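PDB 4RK6: glucose-resistance amylase regulator from Weissella paramesenteroides ATCC 33313, which binds D-glucose in a periplasmic-binding-protein-like domain and, as a LacI-family regulator, probably controls transcription by binding operator DNA. Local coordinates for residues A[112-117]-A[222-227]; A[129-134]-A[192-197]; A[147-152]-A[161-166]. All blocks are in the same frame, centred on the assembly; numbering follows the deposited sequence.

Running from the N terminus, the chain first meets residues 112-117 on helix 110-123, which interaction 1 joins to 222-227 and so closes the longest of the three loops. Within it, interaction 2 pairs strand 129-132 with strand 192-195, and inside that loop in turn interaction 3 closes the shortest one, between helix 144-155 and strand 163-166. The three are thus nested and none cross. All reach one sheet, in which strands 220-223, 192-195, 129-132 and 163-166 are consecutive neighbours, with helices 110-123 and 144-155 packed against it. Interactions 1 and 2 also carry residues of the glucose pocket; interaction 3 lies further from the sugar.

Interaction 1: residues A[112-117]-A[222-227]; sequences EMMNSI and VTIDGL. With GLC (alpha-D-glucopyranose), chain C.
With CG1 anti to the carbonyl carbon in both I117 (chi1 -62°) and I224 (chi1 -67°), and the chain of I117 extended at chi2, the two isoleucines cross obliquely and I117 CD1 rests 3.7 Å from I224 CG1. The other branch of I117, CG2, reaches V222 and lies 3.8 Å from V222 CG1, the two side chains sliding past each other in opposite directions. The selenomethionines M113 and M114 complete the apolar seam from the helix: M113 SE approaches I224 CG2 at 4.2 Å, while the chain of M114, bent at chi2 and chi3, brings CE next to I224 CD1, the two side chains crossing at about a right angle. This is helix-on-sheet packing of the alpha/beta periplasmic-binding-protein fold, where the C-terminal end of strand 220-223 runs out into the sugar site. R145 of helix 144-155, which also binds the glucose, touches M113, M114 and I224. CG1 and CD1 of I224 meet I117 and M114, while I224 CG2, besides meeting M113, lies 3.9 Å from glucose O4. Next to I224, D225 takes both of its sugar bonds as acceptor: OD1 receives glucose O4 at 2.5 Å and OD2 receives glucose O6 at 2.6 Å. Q242 NE2 bonds both to D225 OD1 and to the sugar; the bond to OD1, with the two from glucose, would help fix the rotation of the carboxylate.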
# COMPACT_ATOMS: atom_id res chain seq x y z
N GLU A 112 -12.92 11.65 19.57
CA GLU A 112 -13.81 10.50 19.78
C GLU A 112 -13.08 9.19 19.54
O GLU A 112 -13.26 8.22 20.31
CB GLU A 112 -15.02 10.60 18.87
CG GLU A 112 -16.14 9.63 19.19
CD GLU A 112 -17.33 9.81 18.26
OE1 GLU A 112 -17.79 8.80 17.68
OE2 GLU A 112 -17.81 10.95 18.10
N MSE A 113 -12.28 9.13 18.46
CA MSE A 113 -11.48 7.91 18.18
C MSE A 113 -10.61 7.60 19.35
O MSE A 113 -10.65 6.49 19.90
CB MSE A 113 -10.58 8.04 16.95
CG MSE A 113 -11.38 8.04 15.66
SE MSE A 113 -10.16 7.67 14.16
CE MSE A 113 -9.34 9.48 14.05
N MSE A 114 -9.82 8.59 19.77
CA MSE A 114 -8.86 8.36 20.85
C MSE A 114 -9.53 8.04 22.15
O MSE A 114 -9.11 7.14 22.88
CB MSE A 114 -7.97 9.58 21.06
CG MSE A 114 -6.92 9.34 22.13
SE MSE A 114 -5.59 8.00 21.55
CE MSE A 114 -4.88 9.03 20.06
N ASN A 115 -10.57 8.79 22.47
CA ASN A 115 -11.28 8.55 23.70
C ASN A 115 -11.95 7.17 23.75
O ASN A 115 -11.96 6.54 24.79
CB ASN A 115 -12.28 9.66 23.93
CG ASN A 115 -12.82 9.64 25.32
OD1 ASN A 115 -12.08 9.81 26.28
ND2 ASN A 115 -14.12 9.39 25.44
N SER A 116 -12.46 6.68 22.62
CA SER A 116 -13.03 5.34 22.56
C SER A 116 -11.97 4.28 22.89
O SER A 116 -12.24 3.30 23.53
CB SER A 116 -13.69 5.05 21.21
OG SER A 116 -12.74 4.79 20.18
N ILE A 117 -10.74 4.50 22.45
CA ILE A 117 -9.70 3.49 22.67
C ILE A 117 -9.28 3.49 24.13
O ILE A 117 -9.14 2.46 24.74
CB ILE A 117 -8.46 3.74 21.78
CG1 ILE A 117 -8.85 3.64 20.30
CG2 ILE A 117 -7.35 2.78 22.15
CD1 ILE A 117 -7.77 4.15 19.36
N VAL A 222 -3.88 -1.58 20.49
CA VAL A 222 -4.99 -1.12 19.65
C VAL A 222 -4.41 -0.16 18.61
O VAL A 222 -3.63 0.73 18.95
CB VAL A 222 -6.11 -0.42 20.43
CG1 VAL A 222 -7.20 0.06 19.47
CG2 VAL A 222 -6.71 -1.33 21.49
N THR A 223 -4.77 -0.35 17.34
CA THR A 223 -4.31 0.56 16.28
C THR A 223 -5.41 1.49 15.78
O THR A 223 -6.59 1.24 16.00
CB THR A 223 -3.73 -0.16 15.04
OG1 THR A 223 -4.80 -0.65 14.23
CG2 THR A 223 -2.82 -1.27 15.41
N ILE A 224 -4.99 2.55 15.11
CA ILE A 224 -5.89 3.45 14.42
C ILE A 224 -5.72 3.29 12.92
O ILE A 224 -4.61 3.40 12.42
CB ILE A 224 -5.64 4.91 14.81
CG1 ILE A 224 -6.02 5.10 16.26
CG2 ILE A 224 -6.45 5.83 13.88
CD1 ILE A 224 -5.53 6.39 16.87
N ASP A 225 -6.84 3.00 12.25
CA ASP A 225 -7.05 3.03 10.80
C ASP A 225 -7.88 1.81 10.37
O ASP A 225 -8.86 1.94 9.66
CB ASP A 225 -5.78 3.08 9.93
CG ASP A 225 -5.15 4.46 9.89
OD1 ASP A 225 -5.76 5.42 10.42
OD2 ASP A 225 -4.01 4.56 9.38
N GLY A 226 -7.45 0.62 10.77
CA GLY A 226 -8.19 -0.59 10.51
C GLY A 226 -8.11 -1.12 9.09
O GLY A 226 -9.05 -1.76 8.62
N LEU A 227 -6.99 -0.85 8.42
CA LEU A 227 -6.75 -1.37 7.07
C LEU A 227 -6.26 -2.83 7.10
O LEU A 227 -6.22 -3.47 8.16
CB LEU A 227 -5.83 -0.43 6.31
CG LEU A 227 -6.42 0.98 6.08
CD1 LEU A 227 -5.32 1.91 5.59
CD2 LEU A 227 -7.58 0.93 5.11
C1 GLC C . -2.89 10.47 8.43
C2 GLC C . -4.40 10.61 8.62
C3 GLC C . -4.92 9.86 9.83
C4 GLC C . -4.33 8.44 9.85
C5 GLC C . -2.81 8.57 9.92
C6 GLC C . -2.13 7.20 9.92
O1 GLC C . -2.30 11.39 9.26
O2 GLC C . -4.77 11.97 8.78
O3 GLC C . -6.33 9.82 9.69
O4 GLC C . -4.86 7.72 10.92
O5 GLC C . -2.31 9.23 8.79
O6 GLC C . -2.41 6.50 8.75

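Interaction 2: residues A[129-134]-A[192-197]; sequences IALVGD and AAIATA. With GLC (alpha-D-glucopyranose), chain C.
I129, L131 and I194 form the apolar centre of this strand pair, on the same face as A192. I194 lies between the other two: its CD1 is 4.0 Å from I129 CG2, the two chains crossing at a slant, and its CG2 is 3.9 Å from L131 CD1. CG of L131 is anti to the backbone N (chi1 -177°), and chi2 then sets CD1 against T196 CG2, the leucine and threonine crossing at about a right angle. On the other face, shared by A130, V132, A193 and A195, V132 CG2 touches A193 CB.

Between the faces run the bonds of a parallel ladder in register. A130 N donates to A192 O, I194 N to A130 O at 2.7 Å, and V132 N to I194 O; all three are nearly straight. T196 N then bonds to V132 O, with the angle at hydrogen down to 152° as the strands end. At this polar edge T196 OG1 accepts D134 N at 3.0 Å and is also hydrogen-bonded to H170 ND1. G133 takes an extended conformation with positive phi, its CA 3.2 Å from T196 OG1, in a spot with no room for a side chain. Beyond lies the sugar: T196 O and A197 CB each stand 3.7 Å from glucose C6, with A197 at the N-cap of helix 198-210.

The pair sits within the sheet, strand 163-166 flanking 129-132 and strand 220-223 flanking 192-195. Helices 110-123 and 144-155 cover the face of I129, L131 and I194, whereas V200 and L204 of helix 198-210 cover the face of V132 and A193.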
# COMPACT_ATOMS: atom_id res chain seq x y z
N ILE A 129 -0.35 3.23 29.97
CA ILE A 129 -0.64 3.12 28.52
C ILE A 129 0.28 4.02 27.72
O ILE A 129 0.52 5.17 28.09
CB ILE A 129 -2.12 3.45 28.20
CG1 ILE A 129 -3.05 2.57 29.02
CG2 ILE A 129 -2.42 3.26 26.72
CD1 ILE A 129 -4.52 2.83 28.85
N ALA A 130 0.82 3.49 26.63
CA ALA A 130 1.67 4.25 25.73
C ALA A 130 0.94 4.63 24.43
O ALA A 130 0.12 3.85 23.93
CB ALA A 130 2.93 3.49 25.41
N LEU A 131 1.24 5.82 23.92
CA LEU A 131 0.91 6.20 22.55
C LEU A 131 2.19 6.06 21.74
O LEU A 131 3.21 6.68 22.06
CB LEU A 131 0.36 7.64 22.49
CG LEU A 131 -0.07 8.12 21.10
CD1 LEU A 131 -1.36 7.43 20.67
CD2 LEU A 131 -0.30 9.62 21.09
N VAL A 132 2.13 5.24 20.69
CA VAL A 132 3.30 4.93 19.87
C VAL A 132 3.00 5.25 18.41
O VAL A 132 1.99 4.84 17.89
CB VAL A 132 3.74 3.45 19.97
CG1 VAL A 132 4.98 3.19 19.14
CG2 VAL A 132 4.01 3.08 21.43
N GLY A 133 3.88 6.01 17.78
CA GLY A 133 3.71 6.41 16.40
C GLY A 133 4.10 7.86 16.22
O GLY A 133 5.19 8.27 16.64
N ASP A 134 3.24 8.63 15.58
CA ASP A 134 3.49 10.05 15.38
C ASP A 134 3.03 10.82 16.63
O ASP A 134 1.86 11.16 16.77
CB ASP A 134 2.84 10.53 14.08
CG ASP A 134 3.21 11.96 13.73
OD1 ASP A 134 3.86 12.61 14.55
OD2 ASP A 134 2.87 12.42 12.63
N ALA A 192 -0.24 -1.62 27.75
CA ALA A 192 -0.95 -1.44 26.48
C ALA A 192 -0.34 -0.29 25.72
O ALA A 192 0.17 0.67 26.29
CB ALA A 192 -2.42 -1.18 26.71
N ALA A 193 -0.38 -0.42 24.40
CA ALA A 193 0.09 0.61 23.50
C ALA A 193 -1.00 0.92 22.48
O ALA A 193 -1.62 0.02 21.93
CB ALA A 193 1.36 0.16 22.80
N ILE A 194 -1.24 2.21 22.27
CA ILE A 194 -2.13 2.68 21.23
C ILE A 194 -1.24 3.08 20.08
O ILE A 194 -0.40 3.98 20.20
CB ILE A 194 -2.97 3.89 21.70
CG1 ILE A 194 -3.84 3.47 22.89
CG2 ILE A 194 -3.82 4.39 20.56
CD1 ILE A 194 -4.59 4.59 23.57
N ALA A 195 -1.39 2.40 18.95
CA ALA A 195 -0.55 2.65 17.79
C ALA A 195 -1.22 3.63 16.85
O ALA A 195 -2.37 3.41 16.47
CB ALA A 195 -0.31 1.31 17.09
N THR A 196 -0.52 4.68 16.41
CA THR A 196 -1.17 5.74 15.63
C THR A 196 -1.46 5.34 14.18
O THR A 196 -2.16 6.06 13.46
CB THR A 196 -0.37 7.06 15.59
OG1 THR A 196 0.89 6.86 14.92
CG2 THR A 196 -0.16 7.58 16.96
N ALA A 197 -0.92 4.20 13.75
CA ALA A 197 -1.26 3.62 12.45
C ALA A 197 -1.09 2.13 12.52
O ALA A 197 -0.39 1.61 13.40
CB ALA A 197 -0.40 4.21 11.35
C1 GLC C . -2.89 10.47 8.43
C2 GLC C . -4.40 10.61 8.62
C3 GLC C . -4.92 9.86 9.83
C4 GLC C . -4.33 8.44 9.85
C5 GLC C . -2.81 8.57 9.92
C6 GLC C . -2.13 7.20 9.92
O1 GLC C . -2.30 11.39 9.26
O2 GLC C . -4.77 11.97 8.78
O3 GLC C . -6.33 9.82 9.69
O4 GLC C . -4.86 7.72 10.92
O5 GLC C . -2.31 9.23 8.79
O6 GLC C . -2.41 6.50 8.75

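Interaction 3: residues A[147-152]-A[161-166]; sequences TNFIKS and ENIFLY
F149 and I150 of helix 144-155 meet I163 and L165 of strand 163-166 in an apolar helix-on-strand contact at the edge of the sheet. It belongs to the beta-alpha-beta unit of strand 129-132, helix 144-155 and strand 163-166, whose helix runs nearly antiparallel to the returning strand, at 170° between the short axes. CG of F149 is anti to the backbone N (chi1 175°), and the ring beyond it lies against the strand. There F149 CD2 meets L165 CD2 at 4.0 Å, with the leucine methyl at the ring edge, near its plane. One atom further round the ring, F149 CE2 is 3.8 Å from I163 CG2 and 3.7 Å from F164 O, both approaching obliquely. I163 CG2 is shared: I150 CG1 lies 4.0 Å from it, the two isoleucine side chains crossing at about a right angle. At the outer side I150 CD1 and L165 CD1 are a looser pair, 4.4 Å apart. The same phenylalanine also touches I129 and L131, so its side chain spans both strands of the unit, and M153 one turn along the helix packs on I163. Apart from the F164 carbonyl oxygen beside the ring, the contact is hydrocarbon on hydrocarbon; with F164 and Y166 already hydrogen-bonded through their backbone to strand 129-132, it probably rests on apolar burial and fit rather than on directional bonds, F149 deeply buried and I150, I163 and L165 only in part.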
# COMPACT_ATOMS: atom_id res chain seq x y z
N THR A 147 -1.99 15.06 21.97
CA THR A 147 -2.82 15.92 22.81
C THR A 147 -4.13 15.24 23.23
O THR A 147 -4.50 15.29 24.40
CB THR A 147 -3.03 17.27 22.13
OG1 THR A 147 -1.76 17.95 22.16
CG2 THR A 147 -4.07 18.09 22.84
N ASN A 148 -4.80 14.56 22.30
CA ASN A 148 -6.04 13.87 22.65
C ASN A 148 -5.84 12.69 23.60
O ASN A 148 -6.67 12.44 24.47
CB ASN A 148 -6.78 13.43 21.39
CG ASN A 148 -7.41 14.58 20.66
OD1 ASN A 148 -7.74 15.63 21.24
ND2 ASN A 148 -7.59 14.40 19.37
N PHE A 149 -4.72 11.98 23.43
CA PHE A 149 -4.37 10.88 24.33
C PHE A 149 -4.20 11.40 25.74
O PHE A 149 -4.77 10.87 26.67
CB PHE A 149 -3.09 10.21 23.84
CG PHE A 149 -2.57 9.13 24.75
CD1 PHE A 149 -3.35 8.03 25.08
CD2 PHE A 149 -1.28 9.20 25.26
CE1 PHE A 149 -2.87 7.02 25.91
CE2 PHE A 149 -0.78 8.18 26.06
CZ PHE A 149 -1.59 7.11 26.42
N ILE A 150 -3.43 12.47 25.87
CA ILE A 150 -3.20 13.05 27.18
C ILE A 150 -4.52 13.55 27.81
O ILE A 150 -4.79 13.26 28.99
CB ILE A 150 -2.09 14.12 27.14
CG1 ILE A 150 -0.76 13.42 26.86
CG2 ILE A 150 -2.01 14.83 28.49
CD1 ILE A 150 0.32 14.32 26.32
N LYS A 151 -5.34 14.24 27.03
CA LYS A 151 -6.64 14.74 27.51
C LYS A 151 -7.52 13.59 27.97
O LYS A 151 -8.10 13.63 29.05
CB LYS A 151 -7.34 15.52 26.40
CG LYS A 151 -8.72 16.07 26.79
CD LYS A 151 -9.39 16.82 25.65
CE LYS A 151 -10.60 17.62 26.11
NZ LYS A 151 -11.50 16.89 27.06
N SER A 152 -7.60 12.54 27.16
CA SER A 152 -8.46 11.41 27.49
C SER A 152 -7.98 10.69 28.77
O SER A 152 -8.78 10.33 29.63
CB SER A 152 -8.55 10.42 26.32
OG SER A 152 -9.40 9.34 26.67
N GLU A 161 2.29 9.99 35.31
CA GLU A 161 3.06 8.76 35.53
C GLU A 161 2.46 7.52 34.82
O GLU A 161 3.13 6.51 34.69
CB GLU A 161 3.21 8.45 37.02
CG GLU A 161 1.95 7.92 37.69
CD GLU A 161 2.05 7.88 39.21
OE1 GLU A 161 3.13 7.52 39.73
OE2 GLU A 161 1.05 8.20 39.88
N ASN A 162 1.21 7.60 34.41
CA ASN A 162 0.55 6.52 33.65
C ASN A 162 0.65 6.68 32.14
O ASN A 162 0.19 5.81 31.39
CB ASN A 162 -0.93 6.50 34.00
CG ASN A 162 -1.18 6.36 35.48
OD1 ASN A 162 -1.88 7.18 36.08
ND2 ASN A 162 -0.64 5.31 36.07
N ILE A 163 1.18 7.82 31.70
CA ILE A 163 1.12 8.25 30.30
C ILE A 163 2.50 8.13 29.68
O ILE A 163 3.45 8.72 30.19
CB ILE A 163 0.62 9.72 30.21
CG1 ILE A 163 -0.84 9.79 30.64
CG2 ILE A 163 0.84 10.27 28.81
CD1 ILE A 163 -1.34 11.19 30.87
N PHE A 164 2.62 7.34 28.62
CA PHE A 164 3.91 7.14 27.93
C PHE A 164 3.78 7.46 26.45
O PHE A 164 2.75 7.24 25.87
CB PHE A 164 4.39 5.70 28.12
CG PHE A 164 4.56 5.31 29.56
CD1 PHE A 164 3.45 4.94 30.32
CD2 PHE A 164 5.80 5.35 30.16
CE1 PHE A 164 3.60 4.59 31.66
CE2 PHE A 164 5.95 5.01 31.49
CZ PHE A 164 4.85 4.64 32.23
N LEU A 165 4.84 8.02 25.87
CA LEU A 165 4.85 8.45 24.48
C LEU A 165 6.09 7.94 23.78
O LEU A 165 7.16 7.91 24.37
CB LEU A 165 4.88 9.97 24.39
CG LEU A 165 3.74 10.73 25.06
CD1 LEU A 165 4.03 12.22 25.09
CD2 LEU A 165 2.43 10.45 24.35
N TYR A 166 5.96 7.56 22.51
CA TYR A 166 7.15 7.31 21.69
C TYR A 166 6.89 7.49 20.23
O TYR A 166 5.92 6.95 19.71
CB TYR A 166 7.67 5.88 21.87
CG TYR A 166 8.94 5.61 21.09
CD1 TYR A 166 8.89 5.21 19.76
CD2 TYR A 166 10.20 5.80 21.67
CE1 TYR A 166 10.04 4.98 19.03
CE2 TYR A 166 11.37 5.56 20.95
CZ TYR A 166 11.27 5.16 19.63
OH TYR A 166 12.37 4.91 18.87